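Local coordinates for 336aa long hypothetical dTDP-glucose 4,6-dehydratase (Pyrococcus horikoshii, PDB 2HUN), which binds NAD through a Rossmann fold and probably acts as a dTDP-glucose 4,6-dehydratase, at residues A[6-11]-A[30-35]; A[80-85]-A[123-128]; A[180-185]-A[215-220]. All coordinates share one frame; numbering follows the deposited sequence.

Contact 1 of 3, residues A[6-11]-A[30-35]; sequences LLVTGG and WEVINI. With NAD (nicotinamide-adenine-dinucleotide), chain C.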
loop_
_atom_site.group_PDB
_atom_site.type_symbol
_atom_site.label_atom_id
_atom_site.label_comp_id
_atom_site.label_asym_id
_atom_site.label_seq_id
_atom_site.Cartn_x
_atom_site.Cartn_y
_atom_site.Cartn_z
ATOM N N LEU A 6 16.276 -14.030 -17.057
ATOM C CA LEU A 6 15.257 -13.159 -16.487
ATOM C C LEU A 6 13.846 -13.677 -16.658
ATOM O O LEU A 6 13.504 -14.262 -17.684
ATOM C CB LEU A 6 15.307 -11.768 -17.124
ATOM C CG LEU A 6 16.584 -10.932 -17.067
ATOM C CD1 LEU A 6 16.346 -9.619 -17.816
ATOM C CD2 LEU A 6 16.980 -10.669 -15.622
ATOM N N LEU A 7 13.032 -13.452 -15.635
ATOM C CA LEU A 7 11.624 -13.798 -15.684
ATOM C C LEU A 7 10.961 -12.436 -15.837
ATOM O O LEU A 7 11.103 -11.582 -14.964
ATOM C CB LEU A 7 11.148 -14.432 -14.377
ATOM C CG LEU A 7 9.627 -14.630 -14.345
ATOM C CD1 LEU A 7 9.230 -15.703 -15.368
ATOM C CD2 LEU A 7 9.178 -15.029 -12.944
ATOM N N VAL A 8 10.278 -12.215 -16.953
ATOM C CA VAL A 8 9.592 -10.950 -17.182
ATOM C C VAL A 8 8.087 -11.188 -17.126
ATOM O O VAL A 8 7.545 -11.895 -17.977
ATOM C CB VAL A 8 9.938 -10.348 -18.569
ATOM C CG1 VAL A 8 9.108 -9.089 -18.811
ATOM C CG2 VAL A 8 11.439 -10.025 -18.655
ATOM N N THR A 9 7.413 -10.620 -16.123
ATOM C CA THR A 9 5.963 -10.792 -16.014
ATOM C C THR A 9 5.290 -9.694 -16.835
ATOM O O THR A 9 5.806 -8.576 -16.944
ATOM C CB THR A 9 5.454 -10.705 -14.541
ATOM O OG1 THR A 9 5.515 -9.349 -14.083
ATOM C CG2 THR A 9 6.298 -11.597 -13.620
ATOM N N GLY A 10 4.142 -10.022 -17.413
ATOM C CA GLY A 10 3.421 -9.064 -18.231
ATOM C C GLY A 10 4.212 -8.695 -19.471
ATOM O O GLY A 10 4.065 -7.600 -20.014
ATOM N N GLY A 11 5.047 -9.622 -19.928
ATOM C CA GLY A 11 5.873 -9.374 -21.095
ATOM C C GLY A 11 5.157 -9.224 -22.424
ATOM O O GLY A 11 5.732 -8.689 -23.370
ATOM N N TRP A 30 21.903 -13.398 -22.616
ATOM C CA TRP A 30 20.826 -13.400 -21.637
ATOM C C TRP A 30 19.655 -14.225 -22.152
ATOM O O TRP A 30 19.529 -14.460 -23.352
ATOM C CB TRP A 30 20.362 -11.972 -21.356
ATOM C CG TRP A 30 21.278 -11.179 -20.478
ATOM C CD1 TRP A 30 22.644 -11.260 -20.417
ATOM C CD2 TRP A 30 20.901 -10.113 -19.598
ATOM N NE1 TRP A 30 23.138 -10.306 -19.557
ATOM C CE2 TRP A 30 22.090 -9.589 -19.041
ATOM C CE3 TRP A 30 19.673 -9.549 -19.229
ATOM C CZ2 TRP A 30 22.087 -8.522 -18.133
ATOM C CZ3 TRP A 30 19.670 -8.486 -18.326
ATOM C CH2 TRP A 30 20.873 -7.985 -17.789
ATOM N N GLU A 31 18.802 -14.665 -21.235
ATOM C CA GLU A 31 17.631 -15.453 -21.589
ATOM C C GLU A 31 16.391 -14.875 -20.920
ATOM O O GLU A 31 16.460 -14.333 -19.816
ATOM C CB GLU A 31 17.810 -16.904 -21.153
ATOM C CG GLU A 31 18.870 -17.664 -21.924
ATOM C CD GLU A 31 19.034 -19.081 -21.413
ATOM O OE1 GLU A 31 18.024 -19.810 -21.349
ATOM O OE2 GLU A 31 20.173 -19.464 -21.070
ATOM N N VAL A 32 15.252 -15.005 -21.586
ATOM C CA VAL A 32 14.013 -14.483 -21.051
ATOM C C VAL A 32 12.859 -15.479 -21.044
ATOM O O VAL A 32 12.622 -16.195 -22.015
ATOM C CB VAL A 32 13.557 -13.247 -21.844
ATOM C CG1 VAL A 32 12.128 -12.883 -21.461
ATOM C CG2 VAL A 32 14.501 -12.077 -21.578
ATOM N N ILE A 33 12.156 -15.523 -19.923
ATOM C CA ILE A 33 10.978 -16.351 -19.790
ATOM C C ILE A 33 9.901 -15.317 -19.533
ATOM O O ILE A 33 9.968 -14.585 -18.546
ATOM C CB ILE A 33 11.030 -17.287 -18.581
ATOM C CG1 ILE A 33 12.114 -18.344 -18.773
ATOM C CG2 ILE A 33 9.666 -17.932 -18.391
ATOM C CD1 ILE A 33 12.311 -19.231 -17.558
ATOM N N ASN A 34 8.927 -15.247 -20.428
ATOM C CA ASN A 34 7.838 -14.295 -20.311
ATOM C C ASN A 34 6.568 -14.971 -19.822
ATOM O O ASN A 34 6.030 -15.853 -20.487
ATOM C CB ASN A 34 7.608 -13.618 -21.679
ATOM C CG ASN A 34 6.301 -12.849 -21.752
ATOM O OD1 ASN A 34 5.731 -12.471 -20.736
ATOM N ND2 ASN A 34 5.831 -12.597 -22.973
ATOM N N ILE A 35 6.100 -14.574 -18.643
ATOM C CA ILE A 35 4.875 -15.139 -18.109
ATOM C C ILE A 35 3.822 -14.052 -18.245
ATOM O O ILE A 35 3.977 -12.946 -17.732
ATOM C CB ILE A 35 5.031 -15.586 -16.629
ATOM C CG1 ILE A 35 3.699 -16.131 -16.115
ATOM C CG2 ILE A 35 5.527 -14.431 -15.767
ATOM C CD1 ILE A 35 3.770 -16.741 -14.728
HETATM P PA NAD C . -0.428 -3.421 -20.515
HETATM O O1A NAD C . -1.834 -3.342 -20.089
HETATM O O2A NAD C . -0.068 -3.094 -21.924
HETATM O O5B NAD C . 0.066 -4.921 -20.238
HETATM C C5B NAD C . -0.041 -5.568 -18.961
HETATM C C4B NAD C . 0.429 -7.003 -19.232
HETATM O O4B NAD C . 0.426 -7.769 -18.011
HETATM C C3B NAD C . -0.525 -7.730 -20.223
HETATM O O3B NAD C . 0.233 -8.429 -21.224
HETATM C C2B NAD C . -1.370 -8.625 -19.297
HETATM O O2B NAD C . -1.927 -9.801 -19.885
HETATM C C1B NAD C . -0.387 -8.929 -18.165
HETATM N N9A NAD C . -1.033 -9.233 -16.869
HETATM C C8A NAD C . -1.938 -8.501 -16.193
HETATM N N7A NAD C . -2.262 -9.134 -15.066
HETATM C C5A NAD C . -1.574 -10.270 -15.007
HETATM C C6A NAD C . -1.491 -11.347 -14.081
HETATM N N6A NAD C . -2.197 -11.398 -12.959
HETATM N N1A NAD C . -0.608 -12.405 -14.400
HETATM C C2A NAD C . 0.142 -12.375 -15.585
HETATM N N3A NAD C . 0.061 -11.362 -16.457
HETATM C C4A NAD C . -0.780 -10.336 -16.165
HETATM O O3 NAD C . 0.294 -2.305 -19.643
HETATM P PN NAD C . 1.755 -1.707 -19.528
HETATM O O1N NAD C . 1.522 -0.265 -19.830
HETATM O O2N NAD C . 2.709 -2.385 -20.430
HETATM O O5D NAD C . 2.108 -1.780 -17.952
HETATM C C5D NAD C . 3.255 -2.447 -17.416
HETATM C C4D NAD C . 3.498 -1.941 -15.972
HETATM O O4D NAD C . 3.977 -0.586 -15.980
HETATM C C3D NAD C . 2.232 -1.990 -15.107
HETATM O O3D NAD C . 2.590 -2.512 -13.801
HETATM C C2D NAD C . 1.784 -0.503 -15.039
HETATM O O2D NAD C . 1.094 -0.255 -13.811
HETATM C C1D NAD C . 3.114 0.223 -15.158
HETATM N N1N NAD C . 3.037 1.580 -15.737
HETATM C C2N NAD C . 2.678 1.814 -17.107
HETATM C C3N NAD C . 2.641 3.136 -17.583
HETATM C C7N NAD C . 2.274 3.461 -19.049
HETATM O O7N NAD C . 2.428 4.619 -19.458
HETATM N N7N NAD C . 1.819 2.497 -19.840
HETATM C C4N NAD C . 2.952 4.215 -16.717
HETATM C C5N NAD C . 3.300 3.966 -15.373
HETATM C C6N NAD C . 3.349 2.655 -14.871
#
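Leu6 to Thr9 run parallel to Val32 to Ile35, the first two strands of the Rossmann beta-alpha-beta unit whose crossover helix is 14-26. Five backbone hydrogen bonds make the ladder: Leu6 N to Glu31 O, Ile33 N to Leu6 O, Val8 N to Ile33 O, Ile35 N to Val8 O and, beyond the end of strand 6-9, Gly10 N to Ile35 O (2.9 Å). The last of these ties the start of the glycine-rich loop to the second strand.

The apolar contacts divide between two faces. On one, Leu7 has CG anti to its backbone N (chi1 172°), which lays its CD1 3.8 Å from Ile33 CG2 and 3.9 Å from Ile35 CG2. Thr9 CG2 lies alongside Ile35 CG2 at 3.6 Å, while Thr9 OG1 turns to a hydrogen bond with His81; helix 66-74 covers Leu7 and Ile35. On the other face, where helix 14-26 packs on Val8 and Val32, Leu6 CD1 meets the rim of the Trp30 indole near its plane, 3.5 Å from CZ3; Leu231 of helix 220-233 touches both.

Asn34, with CG anti to its backbone N, packs against the glycine-rich loop, its CG 3.6 Å from Gly11 CA. An alanine here would probably open a gap beside Gly11 and leave the loop freer to shift.

Gly10 has positive phi, and its CA lies 3.3 Å from O4B of NAD, an atom that a CB on this residue would strike.

Contact 2 of 3, residues A[80-85]-A[123-128]; sequences VHLAAE and VHVSTD. With NAD (nicotinamide-adenine-dinucleotide), chain C.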
loop_
_atom_site.group_PDB
_atom_site.type_symbol
_atom_site.label_atom_id
_atom_site.label_comp_id
_atom_site.label_asym_id
_atom_site.label_seq_id
_atom_site.Cartn_x
_atom_site.Cartn_y
_atom_site.Cartn_z
ATOM N N VAL A 80 11.711 -9.161 -13.484
ATOM C CA VAL A 80 11.234 -7.818 -13.801
ATOM C C VAL A 80 9.715 -7.941 -13.860
ATOM O O VAL A 80 9.168 -8.528 -14.792
ATOM C CB VAL A 80 11.796 -7.332 -15.148
ATOM C CG1 VAL A 80 11.213 -5.970 -15.499
ATOM C CG2 VAL A 80 13.322 -7.242 -15.068
ATOM N N HIS A 81 9.048 -7.381 -12.851
ATOM C CA HIS A 81 7.586 -7.458 -12.628
ATOM C C HIS A 81 6.763 -6.340 -13.325
ATOM O O HIS A 81 6.522 -5.275 -12.773
ATOM C CB HIS A 81 7.336 -7.423 -11.119
ATOM C CG HIS A 81 5.903 -7.796 -10.837
ATOM N ND1 HIS A 81 5.248 -8.789 -11.489
ATOM C CD2 HIS A 81 5.033 -7.234 -9.896
ATOM C CE1 HIS A 81 4.014 -8.825 -10.950
ATOM N NE2 HIS A 81 3.857 -7.905 -9.994
ATOM N N LEU A 82 6.253 -6.578 -14.531
ATOM C CA LEU A 82 5.431 -5.587 -15.218
ATOM C C LEU A 82 3.946 -5.939 -15.209
ATOM O O LEU A 82 3.102 -5.074 -15.436
ATOM C CB LEU A 82 5.908 -5.425 -16.660
ATOM C CG LEU A 82 7.300 -4.805 -16.781
ATOM C CD1 LEU A 82 8.147 -5.606 -17.762
ATOM C CD2 LEU A 82 7.173 -3.365 -17.222
ATOM N N ALA A 83 3.626 -7.200 -14.934
ATOM C CA ALA A 83 2.242 -7.656 -14.918
ATOM C C ALA A 83 1.323 -6.890 -13.965
ATOM O O ALA A 83 1.603 -6.762 -12.768
ATOM C CB ALA A 83 2.193 -9.145 -14.597
ATOM N N ALA A 84 0.207 -6.407 -14.503
ATOM C CA ALA A 84 -0.766 -5.660 -13.713
ATOM C C ALA A 84 -1.985 -5.303 -14.551
ATOM O O ALA A 84 -1.925 -5.325 -15.779
ATOM C CB ALA A 84 -0.128 -4.370 -13.178
ATOM N N GLU A 85 -3.082 -4.991 -13.869
ATOM C CA GLU A 85 -4.329 -4.545 -14.499
ATOM C C GLU A 85 -4.223 -3.030 -14.310
ATOM O O GLU A 85 -4.054 -2.560 -13.176
ATOM C CB GLU A 85 -5.539 -5.080 -13.737
ATOM C CG GLU A 85 -5.887 -6.539 -14.030
ATOM C CD GLU A 85 -6.456 -6.737 -15.433
ATOM O OE1 GLU A 85 -6.997 -5.769 -16.013
ATOM O OE2 GLU A 85 -6.378 -7.866 -15.954
ATOM N N VAL A 123 12.854 -6.544 -9.557
ATOM C CA VAL A 123 12.492 -5.164 -9.851
ATOM C C VAL A 123 10.973 -5.101 -9.991
ATOM O O VAL A 123 10.397 -5.746 -10.864
ATOM C CB VAL A 123 13.133 -4.655 -11.157
ATOM C CG1 VAL A 123 12.533 -3.302 -11.528
ATOM C CG2 VAL A 123 14.647 -4.528 -10.985
ATOM N N HIS A 124 10.340 -4.331 -9.113
ATOM C CA HIS A 124 8.887 -4.146 -9.096
ATOM C C HIS A 124 8.575 -2.848 -9.838
ATOM O O HIS A 124 9.003 -1.765 -9.412
ATOM C CB HIS A 124 8.410 -4.045 -7.640
ATOM C CG HIS A 124 6.932 -3.861 -7.482
ATOM N ND1 HIS A 124 6.023 -4.863 -7.744
ATOM C CD2 HIS A 124 6.211 -2.805 -7.041
ATOM C CE1 HIS A 124 4.806 -4.434 -7.464
ATOM N NE2 HIS A 124 4.892 -3.188 -7.035
ATOM N N VAL A 125 7.840 -2.959 -10.948
ATOM C CA VAL A 125 7.468 -1.795 -11.752
ATOM C C VAL A 125 6.140 -1.193 -11.261
ATOM O O VAL A 125 5.119 -1.883 -11.156
ATOM C CB VAL A 125 7.351 -2.166 -13.254
ATOM C CG1 VAL A 125 7.058 -0.909 -14.085
ATOM C CG2 VAL A 125 8.649 -2.799 -13.731
ATOM N N SER A 126 6.159 0.102 -10.964
ATOM C CA SER A 126 4.968 0.770 -10.461
ATOM C C SER A 126 4.692 2.076 -11.215
ATOM O O SER A 126 5.350 2.370 -12.221
ATOM C CB SER A 126 5.124 1.018 -8.953
ATOM O OG SER A 126 3.898 1.386 -8.348
ATOM N N THR A 127 3.750 2.870 -10.704
ATOM C CA THR A 127 3.332 4.103 -11.373
ATOM C C THR A 127 3.385 5.418 -10.599
ATOM O O THR A 127 3.300 5.446 -9.369
ATOM C CB THR A 127 1.888 3.946 -11.886
ATOM O OG1 THR A 127 1.424 5.188 -12.425
ATOM C CG2 THR A 127 0.980 3.532 -10.757
ATOM N N ASP A 128 3.484 6.512 -11.351
ATOM C CA ASP A 128 3.525 7.857 -10.781
ATOM C C ASP A 128 2.173 8.193 -10.154
ATOM O O ASP A 128 2.053 9.134 -9.367
ATOM C CB ASP A 128 3.881 8.883 -11.875
ATOM C CG ASP A 128 2.820 8.981 -12.986
ATOM O OD1 ASP A 128 2.074 8.006 -13.221
ATOM O OD2 ASP A 128 2.747 10.042 -13.641
HETATM P PA NAD C . -0.428 -3.421 -20.515
HETATM O O1A NAD C . -1.834 -3.342 -20.089
HETATM O O2A NAD C . -0.068 -3.094 -21.924
HETATM O O5B NAD C . 0.066 -4.921 -20.238
HETATM C C5B NAD C . -0.041 -5.568 -18.961
HETATM C C4B NAD C . 0.429 -7.003 -19.232
HETATM O O4B NAD C . 0.426 -7.769 -18.011
HETATM C C3B NAD C . -0.525 -7.730 -20.223
HETATM O O3B NAD C . 0.233 -8.429 -21.224
HETATM C C2B NAD C . -1.370 -8.625 -19.297
HETATM O O2B NAD C . -1.927 -9.801 -19.885
HETATM C C1B NAD C . -0.387 -8.929 -18.165
HETATM N N9A NAD C . -1.033 -9.233 -16.869
HETATM C C8A NAD C . -1.938 -8.501 -16.193
HETATM N N7A NAD C . -2.262 -9.134 -15.066
HETATM C C5A NAD C . -1.574 -10.270 -15.007
HETATM C C6A NAD C . -1.491 -11.347 -14.081
HETATM N N6A NAD C . -2.197 -11.398 -12.959
HETATM N N1A NAD C . -0.608 -12.405 -14.400
HETATM C C2A NAD C . 0.142 -12.375 -15.585
HETATM N N3A NAD C . 0.061 -11.362 -16.457
HETATM C C4A NAD C . -0.780 -10.336 -16.165
HETATM O O3 NAD C . 0.294 -2.305 -19.643
HETATM P PN NAD C . 1.755 -1.707 -19.528
HETATM O O1N NAD C . 1.522 -0.265 -19.830
HETATM O O2N NAD C . 2.709 -2.385 -20.430
HETATM O O5D NAD C . 2.108 -1.780 -17.952
HETATM C C5D NAD C . 3.255 -2.447 -17.416
HETATM C C4D NAD C . 3.498 -1.941 -15.972
HETATM O O4D NAD C . 3.977 -0.586 -15.980
HETATM C C3D NAD C . 2.232 -1.990 -15.107
HETATM O O3D NAD C . 2.590 -2.512 -13.801
HETATM C C2D NAD C . 1.784 -0.503 -15.039
HETATM O O2D NAD C . 1.094 -0.255 -13.811
HETATM C C1D NAD C . 3.114 0.223 -15.158
HETATM N N1N NAD C . 3.037 1.580 -15.737
HETATM C C2N NAD C . 2.678 1.814 -17.107
HETATM C C3N NAD C . 2.641 3.136 -17.583
HETATM C C7N NAD C . 2.274 3.461 -19.049
HETATM O O7N NAD C . 2.428 4.619 -19.458
HETATM N N7N NAD C . 1.819 2.497 -19.840
HETATM C C4N NAD C . 2.952 4.215 -16.717
HETATM C C5N NAD C . 3.300 3.966 -15.373
HETATM C C6N NAD C . 3.349 2.655 -14.871
#
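The pairing of Val80 and His81 with Val123 and His124 is a short parallel strand contact, buried in the interior of the Rossmann sheet and opening at its end onto the NAD site. His81 N gives a nearly straight bond to Val123 O (2.9 Å, 173°), and Val125 N returns a more bent one to His81 O at 3.2 Å. Past this point the chain of Leu82 leaves the strand and the ladder stops.

On one face the imidazoles of His81 and His124 stand side by side and meet rim to rim, neither over the other's face, with planes 27° apart. Both have CG anti to the backbone N, which points the rings the same way and sets His124 ND1 in the plane of the His81 ring, 3.4 Å from its CD2. His81 is gripped at both nitrogens, ND1 by Thr9 and NE2 by Thr106, which fixes its rotation; His124 NE2 is bonded to Ser158.

Nearer the cofactor, Leu82 CD2 packs on Val125 CG2 at 3.8 Å, and Val125 CG1 reaches to 3.6 Å from O4D of NAD. O3D of the nicotinamide ribose donates to Leu82 O (3.1 Å), Ala83 CB touches the adenine at C4A (3.6 Å), and Thr127 CB lies 3.6 Å from the nicotinamide C6N. A dinucleotide lying across the C-terminal ends of parallel strands, as NAD does here, is characteristic of the Rossmann fold.

Contact 3 of 3, residues A[180-185]-A[215-220]; sequences NNYGPY and RDWLYV. With NAD (nicotinamide-adenine-dinucleotide), chain C.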
loop_
_atom_site.group_PDB
_atom_site.type_symbol
_atom_site.label_atom_id
_atom_site.label_comp_id
_atom_site.label_asym_id
_atom_site.label_seq_id
_atom_site.Cartn_x
_atom_site.Cartn_y
_atom_site.Cartn_z
ATOM N N ASN A 180 4.029 8.666 -17.861
ATOM C CA ASN A 180 3.387 8.110 -19.048
ATOM C C ASN A 180 4.346 7.650 -20.141
ATOM O O ASN A 180 5.166 8.429 -20.619
ATOM C CB ASN A 180 2.419 9.137 -19.620
ATOM C CG ASN A 180 1.435 9.630 -18.592
ATOM O OD1 ASN A 180 0.536 8.899 -18.173
ATOM N ND2 ASN A 180 1.612 10.877 -18.160
ATOM N N ASN A 181 4.237 6.380 -20.526
ATOM C CA ASN A 181 5.079 5.829 -21.590
ATOM C C ASN A 181 4.392 5.976 -22.947
ATOM O O ASN A 181 3.163 5.970 -23.038
ATOM C CB ASN A 181 5.353 4.334 -21.373
ATOM C CG ASN A 181 6.435 4.067 -20.343
ATOM O OD1 ASN A 181 7.310 3.224 -20.560
ATOM N ND2 ASN A 181 6.376 4.766 -19.212
ATOM N N TYR A 182 5.202 6.094 -23.993
ATOM C CA TYR A 182 4.711 6.191 -25.363
ATOM C C TYR A 182 5.793 5.608 -26.264
ATOM O O TYR A 182 6.976 5.611 -25.912
ATOM C CB TYR A 182 4.410 7.649 -25.740
ATOM C CG TYR A 182 5.620 8.541 -25.903
ATOM C CD1 TYR A 182 6.191 9.180 -24.805
ATOM C CD2 TYR A 182 6.189 8.753 -27.157
ATOM C CE1 TYR A 182 7.306 10.017 -24.953
ATOM C CE2 TYR A 182 7.299 9.583 -27.316
ATOM C CZ TYR A 182 7.850 10.211 -26.212
ATOM O OH TYR A 182 8.939 11.039 -26.371
ATOM N N GLY A 183 5.383 5.082 -27.413
ATOM C CA GLY A 183 6.331 4.487 -28.332
ATOM C C GLY A 183 5.728 3.267 -29.003
ATOM O O GLY A 183 4.511 3.062 -28.937
ATOM N N PRO A 184 6.557 2.425 -29.640
ATOM C CA PRO A 184 6.088 1.216 -30.330
ATOM C C PRO A 184 5.239 0.289 -29.468
ATOM O O PRO A 184 5.455 0.164 -28.260
ATOM C CB PRO A 184 7.388 0.545 -30.771
ATOM C CG PRO A 184 8.324 1.720 -30.967
ATOM C CD PRO A 184 8.020 2.568 -29.762
ATOM N N TYR A 185 4.262 -0.352 -30.098
ATOM C CA TYR A 185 3.397 -1.310 -29.421
ATOM C C TYR A 185 2.381 -0.789 -28.404
ATOM O O TYR A 185 1.831 -1.573 -27.629
ATOM C CB TYR A 185 4.258 -2.391 -28.767
ATOM C CG TYR A 185 5.150 -3.122 -29.748
ATOM C CD1 TYR A 185 4.622 -4.067 -30.634
ATOM C CD2 TYR A 185 6.520 -2.855 -29.808
ATOM C CE1 TYR A 185 5.439 -4.733 -31.554
ATOM C CE2 TYR A 185 7.345 -3.511 -30.723
ATOM C CZ TYR A 185 6.798 -4.449 -31.591
ATOM O OH TYR A 185 7.620 -5.112 -32.478
ATOM N N ARG A 215 1.069 16.321 -18.062
ATOM C CA ARG A 215 1.497 14.951 -17.854
ATOM C C ARG A 215 2.914 14.880 -18.391
ATOM O O ARG A 215 3.267 15.587 -19.336
ATOM C CB ARG A 215 0.602 13.959 -18.609
ATOM C CG ARG A 215 -0.663 13.594 -17.856
ATOM C CD ARG A 215 -1.353 12.376 -18.446
ATOM N NE ARG A 215 -1.872 12.615 -19.790
ATOM C CZ ARG A 215 -2.632 11.750 -20.452
ATOM N NH1 ARG A 215 -2.955 10.592 -19.892
ATOM N NH2 ARG A 215 -3.079 12.045 -21.667
ATOM N N ASP A 216 3.728 14.044 -17.763
ATOM C CA ASP A 216 5.104 13.867 -18.180
ATOM C C ASP A 216 5.112 12.714 -19.181
ATOM O O ASP A 216 4.478 11.683 -18.957
ATOM C CB ASP A 216 5.981 13.533 -16.967
ATOM C CG ASP A 216 7.455 13.455 -17.316
ATOM O OD1 ASP A 216 8.020 14.490 -17.724
ATOM O OD2 ASP A 216 8.048 12.359 -17.191
ATOM N N TRP A 217 5.812 12.897 -20.293
ATOM C CA TRP A 217 5.882 11.857 -21.307
ATOM C C TRP A 217 7.282 11.282 -21.386
ATOM O O TRP A 217 8.263 12.011 -21.557
ATOM C CB TRP A 217 5.428 12.404 -22.662
ATOM C CG TRP A 217 3.980 12.794 -22.638
ATOM C CD1 TRP A 217 3.465 14.034 -22.381
ATOM C CD2 TRP A 217 2.856 11.911 -22.758
ATOM N NE1 TRP A 217 2.092 13.976 -22.328
ATOM C CE2 TRP A 217 1.693 12.685 -22.558
ATOM C CE3 TRP A 217 2.721 10.539 -23.012
ATOM C CZ2 TRP A 217 0.408 12.131 -22.604
ATOM C CZ3 TRP A 217 1.441 9.990 -23.056
ATOM C CH2 TRP A 217 0.305 10.788 -22.854
ATOM N N LEU A 218 7.363 9.965 -21.242
ATOM C CA LEU A 218 8.637 9.256 -21.274
ATOM C C LEU A 218 8.672 8.228 -22.403
ATOM O O LEU A 218 7.841 7.318 -22.437
ATOM C CB LEU A 218 8.845 8.555 -19.927
ATOM C CG LEU A 218 10.062 7.657 -19.699
ATOM C CD1 LEU A 218 11.319 8.500 -19.661
ATOM C CD2 LEU A 218 9.889 6.907 -18.386
ATOM N N TYR A 219 9.629 8.363 -23.320
ATOM C CA TYR A 219 9.741 7.401 -24.420
ATOM C C TYR A 219 9.970 6.024 -23.799
ATOM O O TYR A 219 10.837 5.863 -22.943
ATOM C CB TYR A 219 10.902 7.758 -25.352
ATOM C CG TYR A 219 10.943 6.896 -26.601
ATOM C CD1 TYR A 219 9.839 6.818 -27.453
ATOM C CD2 TYR A 219 12.068 6.125 -26.909
ATOM C CE1 TYR A 219 9.848 5.990 -28.574
ATOM C CE2 TYR A 219 12.087 5.295 -28.028
ATOM C CZ TYR A 219 10.970 5.230 -28.854
ATOM O OH TYR A 219 10.965 4.384 -29.936
ATOM N N VAL A 220 9.192 5.034 -24.225
ATOM C CA VAL A 220 9.295 3.697 -23.652
ATOM C C VAL A 220 10.709 3.119 -23.601
ATOM O O VAL A 220 11.089 2.508 -22.601
ATOM C CB VAL A 220 8.349 2.695 -24.374
ATOM C CG1 VAL A 220 8.827 2.436 -25.807
ATOM C CG2 VAL A 220 8.267 1.397 -23.578
HETATM P PA NAD C . -0.428 -3.421 -20.515
HETATM O O1A NAD C . -1.834 -3.342 -20.089
HETATM O O2A NAD C . -0.068 -3.094 -21.924
HETATM O O5B NAD C . 0.066 -4.921 -20.238
HETATM C C5B NAD C . -0.041 -5.568 -18.961
HETATM C C4B NAD C . 0.429 -7.003 -19.232
HETATM O O4B NAD C . 0.426 -7.769 -18.011
HETATM C C3B NAD C . -0.525 -7.730 -20.223
HETATM O O3B NAD C . 0.233 -8.429 -21.224
HETATM C C2B NAD C . -1.370 -8.625 -19.297
HETATM O O2B NAD C . -1.927 -9.801 -19.885
HETATM C C1B NAD C . -0.387 -8.929 -18.165
HETATM N N9A NAD C . -1.033 -9.233 -16.869
HETATM C C8A NAD C . -1.938 -8.501 -16.193
HETATM N N7A NAD C . -2.262 -9.134 -15.066
HETATM C C5A NAD C . -1.574 -10.270 -15.007
HETATM C C6A NAD C . -1.491 -11.347 -14.081
HETATM N N6A NAD C . -2.197 -11.398 -12.959
HETATM N N1A NAD C . -0.608 -12.405 -14.400
HETATM C C2A NAD C . 0.142 -12.375 -15.585
HETATM N N3A NAD C . 0.061 -11.362 -16.457
HETATM C C4A NAD C . -0.780 -10.336 -16.165
HETATM O O3 NAD C . 0.294 -2.305 -19.643
HETATM P PN NAD C . 1.755 -1.707 -19.528
HETATM O O1N NAD C . 1.522 -0.265 -19.830
HETATM O O2N NAD C . 2.709 -2.385 -20.430
HETATM O O5D NAD C . 2.108 -1.780 -17.952
HETATM C C5D NAD C . 3.255 -2.447 -17.416
HETATM C C4D NAD C . 3.498 -1.941 -15.972
HETATM O O4D NAD C . 3.977 -0.586 -15.980
HETATM C C3D NAD C . 2.232 -1.990 -15.107
HETATM O O3D NAD C . 2.590 -2.512 -13.801
HETATM C C2D NAD C . 1.784 -0.503 -15.039
HETATM O O2D NAD C . 1.094 -0.255 -13.811
HETATM C C1D NAD C . 3.114 0.223 -15.158
HETATM N N1N NAD C . 3.037 1.580 -15.737
HETATM C C2N NAD C . 2.678 1.814 -17.107
HETATM C C3N NAD C . 2.641 3.136 -17.583
HETATM C C7N NAD C . 2.274 3.461 -19.049
HETATM O O7N NAD C . 2.428 4.619 -19.458
HETATM N N7N NAD C . 1.819 2.497 -19.840
HETATM C C4N NAD C . 2.952 4.215 -16.717
HETATM C C5N NAD C . 3.300 3.966 -15.373
HETATM C C6N NAD C . 3.349 2.655 -14.871
HETATM O O HOH W 1 10.013 12.169 -23.973
#
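A parallel strand pair at the nicotinamide end of the NAD site joins Asn180 to Tyr182 with Trp217 to Tyr219, and its second strand passes straight into helix 220-233. Leu218 N bonds to Asn180 O at 2.8 Å, and Val220 N, in the first turn of the helix, to Tyr182 O at 2.8 Å. Asn180 ND2 adds a side-chain bond to Asp216 O (3.1 Å), while its CB sits over the face of the Trp217 six-membered ring. Tyr182 CG sits between its backbone N and carbonyl carbon (chi1 70°), which brings the ring against the second strand: Tyr219 CA lies over one face, 4.0 Å from the ring centroid, and the edge of the Tyr219 ring is turned to the Tyr182 ring in an offset edge-to-face pair, planes 64° apart. A water links Tyr182 OH to Trp217 O. Asn181 N donates a nearly straight 2.7 Å bond to the carboxamide O7N of NAD.

Helix 191-200 packs on Trp217 and Tyr182, helix 300-313 on Tyr182 and Tyr219, and strand 247-248 pairs antiparallel with strand 215-219.

In the fold
Read from the N terminus, the three contacts form a series in which none nests within or crosses another. Contact 1 closes the loop around helix 14-26. Contact 2 closes a longer one that carries helices 88-93 and 96-116, and contact 3 one with helix 191-200 and strand 205-208. Strands 5-9 and 78-81 are neighbours, so contacts 1 and 2 touch directly, as in the bond from Val80 N to Leu7 O. Contacts 2 and 3 do not touch, although strands 121-127 and 172-182 are neighbours too. All three belong to one sheet and reach NAD, showing how successive strand closures can together build a single cofactor cleft.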